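PDB 4AKR: F-actin-capping protein subunit alpha from Dictyostelium discoideum, which binds the barbed, fast-growing ends of actin filaments independently of calcium and blocks subunit exchange there without severing them. Local coordinates for residues N41-A44 / G45-R49; E6-Q9 / I10-F14. All blocks are in the same frame, centred on the assembly; numbering follows the deposited sequence.

Both contacts belong to the helical N-terminal part of the alpha subunit. Contact 2 (E6-Q9 with I10-F14) is an internal turn of helix 4-16, and contact 1 (N41-A44 with G45-R49) is the start of helix 44-55, with helix 23-31 between them in sequence. Their centres lie about 12 Å apart. Helix 4-16 packs on helix 44-55 where CG2 of T12 rests 3.9 Å from OG1 of T47, and on the loop before it where CG1 of V8 comes to 4.2 Å from OG of S43. In each contact a threonine turns its hydroxyl back onto the carbonyl oxygen four residues earlier, S43 in contact 1 and V8 in contact 2.

Contact 1. Residues N41-A44 / G45-R49; sequences NASA and GSTFR
O of S43 and O of A44 accept the amides of T47 and F48, the first i to i+4 bonds of helix 44-55. The carbonyl oxygen of G45 takes the amide of R49 one turn later. At S46 the amide is met by a water, 3.1 Å from N of S46, which donates in turn to O of A42 and so links the loop to the first turn. T47 brings two donors to one acceptor: its N lies 3.0 Å from O of S43, in the carbonyl plane, while its OG1 comes to 2.8 Å of the same oxygen from above that plane, 61° out of it. The hydroxyl can do so because OG1 stands beside its own backbone N (chi1 -63°), with CG2 anti to that N. F48 gives its N to O of A44 at 2.8 Å, nearly in line with the C=O bond. Its ring leans back along the helix until CE1 is 4.3 Å from CB of A44, a light apolar touch; F23 meets the same ring edge-to-face, and L15 of helix 4-16 also packs on F48. R49 reaches away to a salt bridge with E73. The chemistry thus implies a helix start held through backbone carbonyls: the buried T47 hydroxyl is satisfied by the carbonyl of S43, the last loop residue before the helix, whereas OG of S43, buried here, has no partner in the model.

Contact 2. Residues E6-Q9 / I10-F14; sequences ELVQ and IATNF
Q9 and N13, one turn apart on helix 4-16, meet through the backbone oxygen of Q9 and through their side chains. In Q9, CB lies close to N of I10 simply because the covalent chain sets it there. CG, anti to the backbone N (chi1 -179°), approaches ND2 of N13 at 3.9 Å; the chain then bends at chi2, and CD also faces ND2. At the tip, NE2 is modelled 3.0 Å from ND2 of N13, two donors without a bond, the amide planes turned 61° apart, so the orientation of the Q9 amide is doubtful. One N-H of ND2 goes to O of Q9, 3.0 Å away and almost perfectly straight (178°), in the plane of the N13 amide. This is the i to i+4 pattern of an alpha-helix with a side-chain donor added, since N of N13 reaches the same oxygen from the opposite face of the carbonyl plane. With an alanine here in place of N13, O of Q9 would probably lose its side-chain donor, keeping the bond from the backbone N, and CG and CD of Q9 would lose the amide they pack against. T12 repeats the scheme on V8: N and OG1 both bond to O of V8, OG1 at 2.9 Å, again from opposite faces. On another flank CD2 of L7 touches CD1 of I10 at 4.3 Å, and both side chains also pack against another protein chain. V8 and A11 pack on L40 of the loop before helix 44-55.

Contact 1. Residues N41-A44 / G45-R49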
ATOM      1  N   ASN A  41       9.400   1.674 -25.944  1.00 45.54           N
ATOM      2  CA  ASN A  41      10.654   1.175 -26.480  1.00 44.27           C
ATOM      3  C   ASN A  41      11.726   2.248 -26.488  1.00 41.87           C
ATOM      4  O   ASN A  41      12.699   2.149 -27.223  1.00 42.94           O
ATOM      5  CB  ASN A  41      10.435   0.632 -27.893  1.00 46.47           C
ATOM      6  CG  ASN A  41      10.769  -0.847 -28.003  1.00 49.29           C
ATOM      7  OD1 ASN A  41      10.416  -1.644 -27.125  1.00 50.69           O
ATOM      8  ND2 ASN A  41      11.447  -1.225 -29.087  1.00 49.37           N
ATOM      9  N   ALA A  42      11.548   3.268 -25.657  1.00 39.33           N
ATOM     10  CA  ALA A  42      12.508   4.356 -25.576  1.00 36.45           C
ATOM     11  C   ALA A  42      12.645   4.837 -24.140  1.00 35.33           C
ATOM     12  O   ALA A  42      13.573   5.579 -23.808  1.00 34.85           O
ATOM     13  CB  ALA A  42      12.059   5.502 -26.469  1.00 36.10           C
ATOM     14  N   SER A  43      11.729   4.387 -23.288  1.00 33.29           N
ATOM     15  CA  SER A  43      11.709   4.786 -21.882  1.00 32.68           C
ATOM     16  C   SER A  43      12.106   3.660 -20.923  1.00 31.13           C
ATOM     17  O   SER A  43      12.597   3.915 -19.817  1.00 29.00           O
ATOM     18  CB  SER A  43      10.305   5.281 -21.521  1.00 31.93           C
ATOM     19  OG  SER A  43       9.354   4.255 -21.771  1.00 30.20           O
ATOM     20  N   ALA A  44      11.881   2.422 -21.359  1.00 29.70           N
ATOM     21  CA  ALA A  44      12.174   1.238 -20.560  1.00 28.96           C
ATOM     22  C   ALA A  44      13.496   1.263 -19.792  1.00 28.48           C
ATOM     23  O   ALA A  44      13.496   1.392 -18.570  1.00 29.29           O
ATOM     24  CB  ALA A  44      12.108   0.005 -21.438  1.00 26.77           C
ATOM     25  N   GLY A  45      14.612   1.128 -20.505  1.00 27.78           N
ATOM     26  CA  GLY A  45      15.919   1.125 -19.868  1.00 26.80           C
ATOM     27  C   GLY A  45      16.051   2.026 -18.653  1.00 26.31           C
ATOM     28  O   GLY A  45      16.408   1.579 -17.559  1.00 25.93           O
ATOM     29  N   SER A  46      15.763   3.306 -18.844  1.00 25.90           N
ATOM     30  CA  SER A  46      15.845   4.270 -17.761  1.00 26.34           C
ATOM     31  C   SER A  46      14.847   3.929 -16.646  1.00 26.31           C
ATOM     32  O   SER A  46      15.150   4.080 -15.462  1.00 26.96           O
ATOM     33  CB  SER A  46      15.567   5.673 -18.311  1.00 29.00           C
ATOM     34  OG  SER A  46      15.426   6.626 -17.267  1.00 33.62           O
ATOM     35  N   THR A  47      13.667   3.456 -17.037  1.00 24.63           N
ATOM     36  CA  THR A  47      12.608   3.107 -16.103  1.00 23.74           C
ATOM     37  C   THR A  47      12.961   1.913 -15.218  1.00 23.73           C
ATOM     38  O   THR A  47      12.905   2.005 -13.986  1.00 22.28           O
ATOM     39  CB  THR A  47      11.301   2.812 -16.870  1.00 24.99           C
ATOM     40  OG1 THR A  47      10.880   3.995 -17.564  1.00 27.44           O
ATOM     41  CG2 THR A  47      10.206   2.369 -15.921  1.00 23.61           C
ATOM     42  N   PHE A  48      13.310   0.790 -15.841  1.00 22.22           N
ATOM     43  CA  PHE A  48      13.678  -0.403 -15.084  1.00 22.19           C
ATOM     44  C   PHE A  48      14.908  -0.127 -14.210  1.00 21.94           C
ATOM     45  O   PHE A  48      14.976  -0.554 -13.051  1.00 21.53           O
ATOM     46  CB  PHE A  48      13.958  -1.568 -16.036  1.00 21.17           C
ATOM     47  CG  PHE A  48      12.721  -2.172 -16.644  1.00 19.64           C
ATOM     48  CD1 PHE A  48      11.781  -1.377 -17.285  1.00 22.18           C
ATOM     49  CD2 PHE A  48      12.516  -3.547 -16.603  1.00 21.05           C
ATOM     50  CE1 PHE A  48      10.650  -1.946 -17.882  1.00 22.65           C
ATOM     51  CE2 PHE A  48      11.395  -4.124 -17.195  1.00 21.97           C
ATOM     52  CZ  PHE A  48      10.457  -3.321 -17.837  1.00 21.43           C
ATOM     53  N   ARG A  49      15.876   0.592 -14.769  1.00 20.35           N
ATOM     54  CA  ARG A  49      17.088   0.946 -14.034  1.00 21.52           C
ATOM     55  C   ARG A  49      16.770   1.691 -12.726  1.00 20.14           C
ATOM     56  O   ARG A  49      17.385   1.438 -11.680  1.00 18.42           O
ATOM     57  CB  ARG A  49      17.986   1.800 -14.933  1.00 23.20           C
ATOM     58  CG  ARG A  49      19.101   2.534 -14.221  1.00 24.38           C
ATOM     59  CD  ARG A  49      20.061   3.137 -15.230  1.00 26.67           C
ATOM     60  NE  ARG A  49      20.978   4.083 -14.609  1.00 30.19           N
ATOM     61  CZ  ARG A  49      20.701   5.367 -14.417  1.00 32.41           C
ATOM     62  NH1 ARG A  49      19.531   5.857 -14.806  1.00 34.21           N
ATOM     63  NH2 ARG A  49      21.590   6.163 -13.836  1.00 30.92           N
TER
HETATM   64  O   HOH W   1      15.631   4.711 -21.574  1.00 34.49           O

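Contact 2. Residues E6-Q9 / I10-F14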
ATOM      1  N   GLU A   6       1.311  10.558 -23.468  1.00 29.34           N
ATOM      2  CA  GLU A   6       0.566  10.576 -22.211  1.00 28.37           C
ATOM      3  C   GLU A   6       0.360   9.134 -21.744  1.00 26.98           C
ATOM      4  O   GLU A   6       0.538   8.825 -20.566  1.00 26.42           O
ATOM      5  CB  GLU A   6      -0.777  11.284 -22.402  1.00 28.39           C
ATOM      6  CG  GLU A   6      -0.644  12.780 -22.667  1.00 31.13           C
ATOM      7  CD  GLU A   6      -1.988  13.454 -22.848  1.00 31.75           C
ATOM      8  OE1 GLU A   6      -2.715  13.067 -23.781  1.00 35.05           O
ATOM      9  OE2 GLU A   6      -2.321  14.365 -22.062  1.00 32.11           O
ATOM     10  N   LEU A   7      -0.005   8.262 -22.683  1.00 25.49           N
ATOM     11  CA  LEU A   7      -0.201   6.849 -22.393  1.00 25.63           C
ATOM     12  C   LEU A   7       1.120   6.242 -21.930  1.00 26.97           C
ATOM     13  O   LEU A   7       1.134   5.297 -21.131  1.00 26.64           O
ATOM     14  CB  LEU A   7      -0.699   6.110 -23.634  1.00 25.36           C
ATOM     15  CG  LEU A   7      -2.105   6.475 -24.108  1.00 26.39           C
ATOM     16  CD1 LEU A   7      -2.488   5.584 -25.285  1.00 26.07           C
ATOM     17  CD2 LEU A   7      -3.101   6.311 -22.960  1.00 24.06           C
ATOM     18  N   VAL A   8       2.228   6.788 -22.432  1.00 27.12           N
ATOM     19  CA  VAL A   8       3.560   6.319 -22.050  1.00 26.37           C
ATOM     20  C   VAL A   8       3.883   6.724 -20.611  1.00 27.77           C
ATOM     21  O   VAL A   8       4.456   5.942 -19.853  1.00 27.39           O
ATOM     22  CB  VAL A   8       4.648   6.892 -22.990  1.00 25.87           C
ATOM     23  CG1 VAL A   8       6.023   6.751 -22.353  1.00 22.71           C
ATOM     24  CG2 VAL A   8       4.608   6.162 -24.328  1.00 25.54           C
ATOM     25  N   GLN A   9       3.507   7.941 -20.231  1.00 29.12           N
ATOM     26  CA  GLN A   9       3.774   8.408 -18.877  1.00 30.09           C
ATOM     27  C   GLN A   9       2.930   7.644 -17.865  1.00 29.27           C
ATOM     28  O   GLN A   9       3.361   7.429 -16.732  1.00 29.62           O
ATOM     29  CB  GLN A   9       3.477   9.899 -18.744  1.00 32.21           C
ATOM     30  CG  GLN A   9       3.771  10.458 -17.346  1.00 36.05           C
ATOM     31  CD  GLN A   9       5.260  10.554 -17.042  1.00 38.08           C
ATOM     32  OE1 GLN A   9       5.989  11.283 -17.715  1.00 41.53           O
ATOM     33  NE2 GLN A   9       5.715   9.824 -16.026  1.00 37.11           N
ATOM     34  N   ILE A  10       1.727   7.239 -18.267  1.00 27.70           N
ATOM     35  CA  ILE A  10       0.845   6.500 -17.359  1.00 26.49           C
ATOM     36  C   ILE A  10       1.493   5.164 -16.989  1.00 25.57           C
ATOM     37  O   ILE A  10       1.629   4.830 -15.807  1.00 24.19           O
ATOM     38  CB  ILE A  10      -0.546   6.231 -18.000  1.00 25.66           C
ATOM     39  CG1 ILE A  10      -1.286   7.552 -18.203  1.00 24.45           C
ATOM     40  CG2 ILE A  10      -1.375   5.303 -17.106  1.00 24.27           C
ATOM     41  CD1 ILE A  10      -2.637   7.402 -18.847  1.00 21.28           C
ATOM     42  N   ALA A  11       1.909   4.420 -18.012  1.00 24.70           N
ATOM     43  CA  ALA A  11       2.547   3.123 -17.827  1.00 24.28           C
ATOM     44  C   ALA A  11       3.877   3.202 -17.087  1.00 22.94           C
ATOM     45  O   ALA A  11       4.257   2.257 -16.409  1.00 23.38           O
ATOM     46  CB  ALA A  11       2.743   2.442 -19.175  1.00 24.34           C
ATOM     47  N   THR A  12       4.587   4.320 -17.224  1.00 24.01           N
ATOM     48  CA  THR A  12       5.869   4.495 -16.549  1.00 22.38           C
ATOM     49  C   THR A  12       5.611   4.561 -15.058  1.00 22.29           C
ATOM     50  O   THR A  12       6.345   3.985 -14.265  1.00 22.96           O
ATOM     51  CB  THR A  12       6.591   5.801 -16.992  1.00 22.41           C
ATOM     52  OG1 THR A  12       6.915   5.726 -18.381  1.00 19.07           O
ATOM     53  CG2 THR A  12       7.879   6.002 -16.203  1.00 20.83           C
ATOM     54  N   ASN A  13       4.555   5.266 -14.677  1.00 24.18           N
ATOM     55  CA  ASN A  13       4.212   5.397 -13.263  1.00 24.31           C
ATOM     56  C   ASN A  13       3.782   4.084 -12.623  1.00 23.03           C
ATOM     57  O   ASN A  13       4.021   3.871 -11.432  1.00 22.77           O
ATOM     58  CB  ASN A  13       3.125   6.454 -13.083  1.00 26.72           C
ATOM     59  CG  ASN A  13       3.703   7.830 -12.880  1.00 28.15           C
ATOM     60  OD1 ASN A  13       3.941   8.252 -11.745  1.00 30.04           O
ATOM     61  ND2 ASN A  13       3.959   8.532 -13.975  1.00 25.04           N
ATOM     62  N   PHE A  14       3.135   3.210 -13.392  1.00 19.83           N
ATOM     63  CA  PHE A  14       2.742   1.919 -12.841  1.00 18.21           C
ATOM     64  C   PHE A  14       4.028   1.173 -12.502  1.00 17.04           C
ATOM     65  O   PHE A  14       4.264   0.785 -11.353  1.00 17.85           O
ATOM     66  CB  PHE A  14       1.932   1.099 -13.856  1.00 15.64           C
ATOM     67  CG  PHE A  14       0.569   1.664 -14.157  1.00 16.46           C
ATOM     68  CD1 PHE A  14      -0.037   2.575 -13.295  1.00 16.81           C
ATOM     69  CD2 PHE A  14      -0.113   1.282 -15.304  1.00 16.03           C
ATOM     70  CE1 PHE A  14      -1.294   3.093 -13.572  1.00 16.79           C
ATOM     71  CE2 PHE A  14      -1.367   1.793 -15.589  1.00 17.79           C
ATOM     72  CZ  PHE A  14      -1.960   2.703 -14.720  1.00 16.93           C
TER